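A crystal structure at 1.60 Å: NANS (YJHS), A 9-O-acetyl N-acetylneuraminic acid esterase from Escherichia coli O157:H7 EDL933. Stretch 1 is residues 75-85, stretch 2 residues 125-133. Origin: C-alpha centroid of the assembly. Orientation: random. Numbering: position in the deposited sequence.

Stretch 1 75-85: PLTHCPHDVQD
Stretch 2 125-133: LIVPCCRGG

Residues 75-85 form an irregular segment that runs alongside a strand that enters from earlier in the chain and includes residues 125-128, and alongside the residues that follow, through Gly133. The two run in the same general direction. CA atoms pair as Leu76 with Ile126 at 7.5 Å, Asp82 with Pro128 at 4.9 Å, and Gln84 with Arg131 at 5.1 Å. Together they bury 503 Å².

The early part is apolar. Leu76 (chi1 t, chi2 p) and Ile126 (chi1 m, chi2 m) point toward each other, with Leu76 CD2 3.5 Å from Ile126 CG1. Pro80 CB lies 4.1 Å from Pro128 CB. Val127 points away, between Ile126 and Pro128, which point toward the other segment; this is the alternation usual in a strand.

Polar pairing begins at Asp82 (phi/psi -71/172, chi1 m). Its OD1 accepts from Cys130 N at 2.9 Å, with an N-H...O angle of 146°. Cys129 N is 3.3 Å from the same Asp82 OD1, but its angle is too poor for a hydrogen bond. Asp82 OD1 also lies 3.2 Å from Cys130 SG (chi1 m). Asp82 N donates weakly to Pro80 O at 3.0 Å, within its own segment.

Cys130 (-104/156) uses both backbone polar groups across the contact. Its carbonyl O receives a weak bond from Val83 N at 2.9 Å, with an angle of 128°. Val83 is at -60/-39, chi1 t.

Gln84 (-90/127) is extended, chi1 and chi2 both t, chi3 10°. Its OE1 accepts weakly from Gly132 N at 3.0 Å and is also bonded elsewhere in the structure, as is NE2. Gly132 (-59/143) leaves room here: an ideal CB would sit 2.3 Å from Gln84 OE1, a clash.

Arg131 (-147/116; chi1 t, chi2 p, chi3 t, chi4 101°) packs its CD 3.8 Å from Gln84 CB. Its NH1 donates weakly to Gly132 O at 2.7 Å. NE and NH2 are satisfied elsewhere.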

ATOM      1  N   PRO A  75      -6.654   1.559 -14.707  1.00 12.08           N
ATOM      2  CA  PRO A  75      -7.449   0.870 -13.687  1.00 11.75           C
ATOM      3  C   PRO A  75      -6.618   0.385 -12.502  1.00 11.96           C
ATOM      4  O   PRO A  75      -5.490  -0.093 -12.667  1.00 11.67           O
ATOM      5  CB  PRO A  75      -8.037  -0.322 -14.425  1.00 12.04           C
ATOM      6  CG  PRO A  75      -8.053   0.101 -15.903  1.00 12.43           C
ATOM      7  CD  PRO A  75      -6.783   0.931 -16.038  1.00 12.12           C
ATOM      8  N   LEU A  76      -7.184   0.521 -11.305  1.00 11.68           N
ATOM      9  CA  LEU A  76      -6.536  -0.069 -10.126  1.00 11.08           C
ATOM     10  C   LEU A  76      -6.993  -1.504 -10.009  1.00 11.65           C
ATOM     11  O   LEU A  76      -8.173  -1.791 -10.163  1.00 13.01           O
ATOM     12  CB  LEU A  76      -6.893   0.699  -8.864  1.00 11.16           C
ATOM     13  CG  LEU A  76      -6.471   0.062  -7.540  1.00  9.72           C
ATOM     14  CD1 LEU A  76      -4.975  -0.036  -7.387  1.00 10.26           C
ATOM     15  CD2 LEU A  76      -7.087   0.897  -6.398  1.00 11.70           C
ATOM     16  N   THR A  77      -6.050  -2.410  -9.744  1.00 12.40           N
ATOM     17  CA  THR A  77      -6.406  -3.826  -9.640  1.00 12.49           C
ATOM     18  C   THR A  77      -5.879  -4.385  -8.327  1.00 12.10           C
ATOM     19  O   THR A  77      -5.375  -3.635  -7.488  1.00 12.56           O
ATOM     20  CB  THR A  77      -5.913  -4.690 -10.848  1.00 13.84           C
ATOM     21  OG1 THR A  77      -4.494  -4.914 -10.775  1.00 15.28           O
ATOM     22  CG2 THR A  77      -6.223  -3.976 -12.181  1.00 13.81           C
ATOM     23  N   HIS A  78      -6.015  -5.694  -8.153  1.00 11.31           N
ATOM     24  CA  HIS A  78      -5.535  -6.335  -6.911  1.00 10.00           C
ATOM     25  C   HIS A  78      -4.022  -6.318  -6.727  1.00 11.17           C
ATOM     26  O   HIS A  78      -3.528  -6.505  -5.609  1.00  9.65           O
ATOM     27  CB  HIS A  78      -6.041  -7.764  -6.842  1.00 10.78           C
ATOM     28  CG  HIS A  78      -5.509  -8.620  -7.944  1.00 11.36           C
ATOM     29  ND1 HIS A  78      -6.136  -8.710  -9.174  1.00 12.11           N
ATOM     30  CD2 HIS A  78      -4.401  -9.397  -8.024  1.00 12.09           C
ATOM     31  CE1 HIS A  78      -5.432  -9.514  -9.959  1.00  9.70           C
ATOM     32  NE2 HIS A  78      -4.372  -9.934  -9.294  1.00 10.74           N
ATOM     33  N   CYS A  79      -3.281  -6.067  -7.811  1.00 10.69           N
ATOM     34  CA  CYS A  79      -1.818  -6.073  -7.742  1.00 11.34           C
ATOM     35  C   CYS A  79      -1.266  -4.785  -8.337  1.00 11.70           C
ATOM     36  O   CYS A  79      -0.988  -4.738  -9.536  1.00 11.51           O
ATOM     37  CB  CYS A  79      -1.267  -7.314  -8.461  1.00 11.16           C
ATOM     38  SG  CYS A  79       0.461  -7.616  -8.084  1.00 12.95           S
ATOM     39  N   PRO A  80      -1.174  -3.713  -7.522  1.00 11.49           N
ATOM     40  CA  PRO A  80      -0.913  -2.373  -8.048  1.00 11.27           C
ATOM     41  C   PRO A  80       0.508  -2.104  -8.542  1.00 11.11           C
ATOM     42  O   PRO A  80       1.422  -2.917  -8.400  1.00 11.59           O
ATOM     43  CB  PRO A  80      -1.199  -1.460  -6.824  1.00 11.84           C
ATOM     44  CG  PRO A  80      -2.097  -2.253  -5.934  1.00 11.73           C
ATOM     45  CD  PRO A  80      -1.553  -3.663  -6.097  1.00 12.34           C
ATOM     46  N   HIS A  81       0.672  -0.902  -9.091  1.00 10.60           N
ATOM     47  CA  HIS A  81       1.891  -0.417  -9.686  1.00 11.19           C
ATOM     48  C   HIS A  81       2.869   0.178  -8.678  1.00 11.10           C
ATOM     49  O   HIS A  81       3.356   1.287  -8.820  1.00 11.78           O
ATOM     50  CB  HIS A  81       1.532   0.573 -10.786  1.00 10.51           C
ATOM     51  CG  HIS A  81       1.193  -0.076 -12.094  1.00 11.67           C
ATOM     52  ND1 HIS A  81       0.326  -1.140 -12.212  1.00 14.16           N
ATOM     53  CD2 HIS A  81       1.632   0.197 -13.348  1.00  9.90           C
ATOM     54  CE1 HIS A  81       0.241  -1.492 -13.488  1.00 10.87           C
ATOM     55  NE2 HIS A  81       1.017  -0.688 -14.194  1.00 14.65           N
ATOM     56  N   ASP A  82       3.148  -0.592  -7.637  1.00 11.34           N
ATOM     57  CA  ASP A  82       4.157  -0.177  -6.665  1.00 10.98           C
ATOM     58  C   ASP A  82       5.554  -0.257  -7.270  1.00 11.31           C
ATOM     59  O   ASP A  82       5.728  -0.771  -8.387  1.00 11.58           O
ATOM     60  CB  ASP A  82       3.990  -1.026  -5.405  1.00 11.68           C
ATOM     61  CG  ASP A  82       2.700  -0.649  -4.613  1.00 14.14           C
ATOM     62  OD1 ASP A  82       2.645   0.493  -4.109  1.00 15.03           O
ATOM     63  OD2 ASP A  82       1.753  -1.477  -4.490  1.00 14.91           O
ATOM     64  N   VAL A  83       6.555   0.254  -6.550  1.00 10.96           N
ATOM     65  CA  VAL A  83       7.928   0.261  -7.036  1.00 12.16           C
ATOM     66  C   VAL A  83       8.414  -1.157  -7.290  1.00 11.79           C
ATOM     67  O   VAL A  83       9.138  -1.423  -8.278  1.00 12.12           O
ATOM     68  CB  VAL A  83       8.861   0.948  -6.015  1.00 12.05           C
ATOM     69  CG1 VAL A  83      10.278   1.040  -6.547  1.00 13.59           C
ATOM     70  CG2 VAL A  83       8.315   2.326  -5.643  1.00 13.21           C
ATOM     71  N   GLN A  84       8.029  -2.073  -6.404  1.00 11.54           N
ATOM     72  CA  GLN A  84       8.254  -3.487  -6.654  1.00 11.98           C
ATOM     73  C   GLN A  84       7.095  -4.141  -7.398  1.00 12.32           C
ATOM     74  O   GLN A  84       5.938  -4.067  -6.964  1.00 12.43           O
ATOM     75  CB  GLN A  84       8.489  -4.218  -5.350  1.00 11.43           C
ATOM     76  CG  GLN A  84       8.941  -5.638  -5.560  1.00 11.17           C
ATOM     77  CD  GLN A  84       9.002  -6.397  -4.273  1.00 11.67           C
ATOM     78  OE1 GLN A  84       8.517  -5.915  -3.231  1.00  8.80           O
ATOM     79  NE2 GLN A  84       9.551  -7.605  -4.323  1.00 14.28           N
ATOM     80  N   ASP A  85       7.407  -4.806  -8.507  1.00 12.77           N
ATOM     81  CA  ASP A  85       6.396  -5.407  -9.371  1.00 11.02           C
ATOM     82  C   ASP A  85       6.109  -6.848  -8.962  1.00 11.18           C
ATOM     83  O   ASP A  85       6.972  -7.728  -9.118  1.00 11.13           O
ATOM     84  CB  ASP A  85       6.909  -5.342 -10.831  1.00 11.70           C
ATOM     85  CG  ASP A  85       5.903  -5.850 -11.857  1.00 12.98           C
ATOM     86  OD1 ASP A  85       4.890  -6.492 -11.497  1.00 13.47           O
ATOM     87  OD2 ASP A  85       6.160  -5.624 -13.073  1.00 15.05           O
ATOM     88  N   LEU A 125      -8.384   7.816  -6.900  1.00 10.64           N
ATOM     89  CA  LEU A 125      -7.091   7.692  -7.585  1.00 11.61           C
ATOM     90  C   LEU A 125      -6.059   7.315  -6.554  1.00 11.47           C
ATOM     91  O   LEU A 125      -5.712   8.109  -5.693  1.00 11.26           O
ATOM     92  CB  LEU A 125      -6.659   8.990  -8.281  1.00 12.09           C
ATOM     93  CG  LEU A 125      -5.299   8.973  -9.002  1.00 13.21           C
ATOM     94  CD1 LEU A 125      -5.241   7.890 -10.066  1.00 12.89           C
ATOM     95  CD2 LEU A 125      -4.969  10.350  -9.586  1.00 14.82           C
ATOM     96  N   ILE A 126      -5.582   6.070  -6.627  1.00 10.99           N
ATOM     97  CA  ILE A 126      -4.547   5.606  -5.700  1.00 11.70           C
ATOM     98  C   ILE A 126      -3.164   5.899  -6.301  1.00 11.46           C
ATOM     99  O   ILE A 126      -2.968   5.748  -7.507  1.00 11.84           O
ATOM    100  CB  ILE A 126      -4.706   4.075  -5.454  1.00 10.91           C
ATOM    101  CG1 ILE A 126      -6.045   3.770  -4.744  1.00 11.78           C
ATOM    102  CG2 ILE A 126      -3.520   3.472  -4.703  1.00 12.01           C
ATOM    103  CD1 ILE A 126      -6.409   4.616  -3.561  1.00 13.26           C
ATOM    104  N   VAL A 127      -2.240   6.338  -5.449  1.00 11.22           N
ATOM    105  CA  VAL A 127      -0.858   6.608  -5.834  1.00 11.06           C
ATOM    106  C   VAL A 127       0.059   5.552  -5.134  1.00 10.84           C
ATOM    107  O   VAL A 127       0.453   5.734  -4.001  1.00 10.77           O
ATOM    108  CB  VAL A 127      -0.421   8.076  -5.493  1.00 10.55           C
ATOM    109  CG1 VAL A 127       1.006   8.367  -5.996  1.00 11.74           C
ATOM    110  CG2 VAL A 127      -1.415   9.089  -6.087  1.00 10.57           C
ATOM    111  N   PRO A 128       0.343   4.423  -5.834  1.00 10.83           N
ATOM    112  CA  PRO A 128       1.083   3.338  -5.194  1.00 10.57           C
ATOM    113  C   PRO A 128       2.586   3.597  -5.233  1.00 11.25           C
ATOM    114  O   PRO A 128       3.183   3.698  -6.321  1.00 11.82           O
ATOM    115  CB  PRO A 128       0.636   2.081  -5.978  1.00 10.24           C
ATOM    116  CG  PRO A 128       0.154   2.591  -7.281  1.00 11.55           C
ATOM    117  CD  PRO A 128      -0.141   4.057  -7.177  1.00 11.67           C
ATOM    118  N   CYS A 129       3.162   3.702  -4.031  1.00 11.25           N
ATOM    119  CA  CYS A 129       4.593   3.971  -3.842  1.00 11.54           C
ATOM    120  C   CYS A 129       5.246   3.059  -2.815  1.00 11.97           C
ATOM    121  O   CYS A 129       5.961   3.546  -1.955  1.00 14.06           O
ATOM    122  CB  CYS A 129       4.808   5.442  -3.453  1.00 11.43           C
ATOM    123  SG  CYS A 129       4.091   6.622  -4.605  1.00 16.18           S
ATOM    124  N   CYS A 130       4.975   1.751  -2.899  1.00 11.20           N
ATOM    125  CA  CYS A 130       5.522   0.802  -1.930  1.00 11.64           C
ATOM    126  C   CYS A 130       6.677   0.013  -2.502  1.00 11.50           C
ATOM    127  O   CYS A 130       6.785  -0.172  -3.718  1.00 11.85           O
ATOM    128  CB  CYS A 130       4.440  -0.177  -1.496  1.00 10.54           C
ATOM    129  SG  CYS A 130       2.904   0.569  -0.940  1.00 13.17           S
ATOM    130  N   ARG A 131       7.528  -0.491  -1.613  1.00 10.74           N
ATOM    131  CA  ARG A 131       8.668  -1.288  -2.031  1.00 11.67           C
ATOM    132  C   ARG A 131       8.909  -2.338  -0.942  1.00 10.46           C
ATOM    133  O   ARG A 131       9.211  -2.000   0.189  1.00  9.91           O
ATOM    134  CB  ARG A 131       9.897  -0.364  -2.245  1.00 12.53           C
ATOM    135  CG  ARG A 131      11.236  -1.106  -2.435  1.00 15.34           C
ATOM    136  CD  ARG A 131      11.098  -2.003  -3.616  1.00 15.45           C
ATOM    137  NE  ARG A 131      12.350  -2.462  -4.210  1.00 17.20           N
ATOM    138  CZ  ARG A 131      12.887  -3.658  -4.014  1.00 19.57           C
ATOM    139  NH1 ARG A 131      12.304  -4.546  -3.216  1.00 20.97           N
ATOM    140  NH2 ARG A 131      14.012  -3.974  -4.652  1.00 20.44           N
ATOM    141  N   GLY A 132       8.754  -3.611  -1.282  1.00 10.20           N
ATOM    142  CA  GLY A 132       9.065  -4.679  -0.319  1.00 10.01           C
ATOM    143  C   GLY A 132      10.509  -4.572   0.105  1.00 10.57           C
ATOM    144  O   GLY A 132      11.380  -4.222  -0.705  1.00 11.61           O
ATOM    145  N   GLY A 133      10.767  -4.856   1.379  1.00 10.54           N
ATOM    146  CA  GLY A 133      12.116  -4.900   1.933  1.00 12.80           C
ATOM    147  C   GLY A 133      12.817  -3.563   1.938  1.00 13.06           C
ATOM    148  O   GLY A 133      14.050  -3.493   1.805  1.00 15.66           O
TER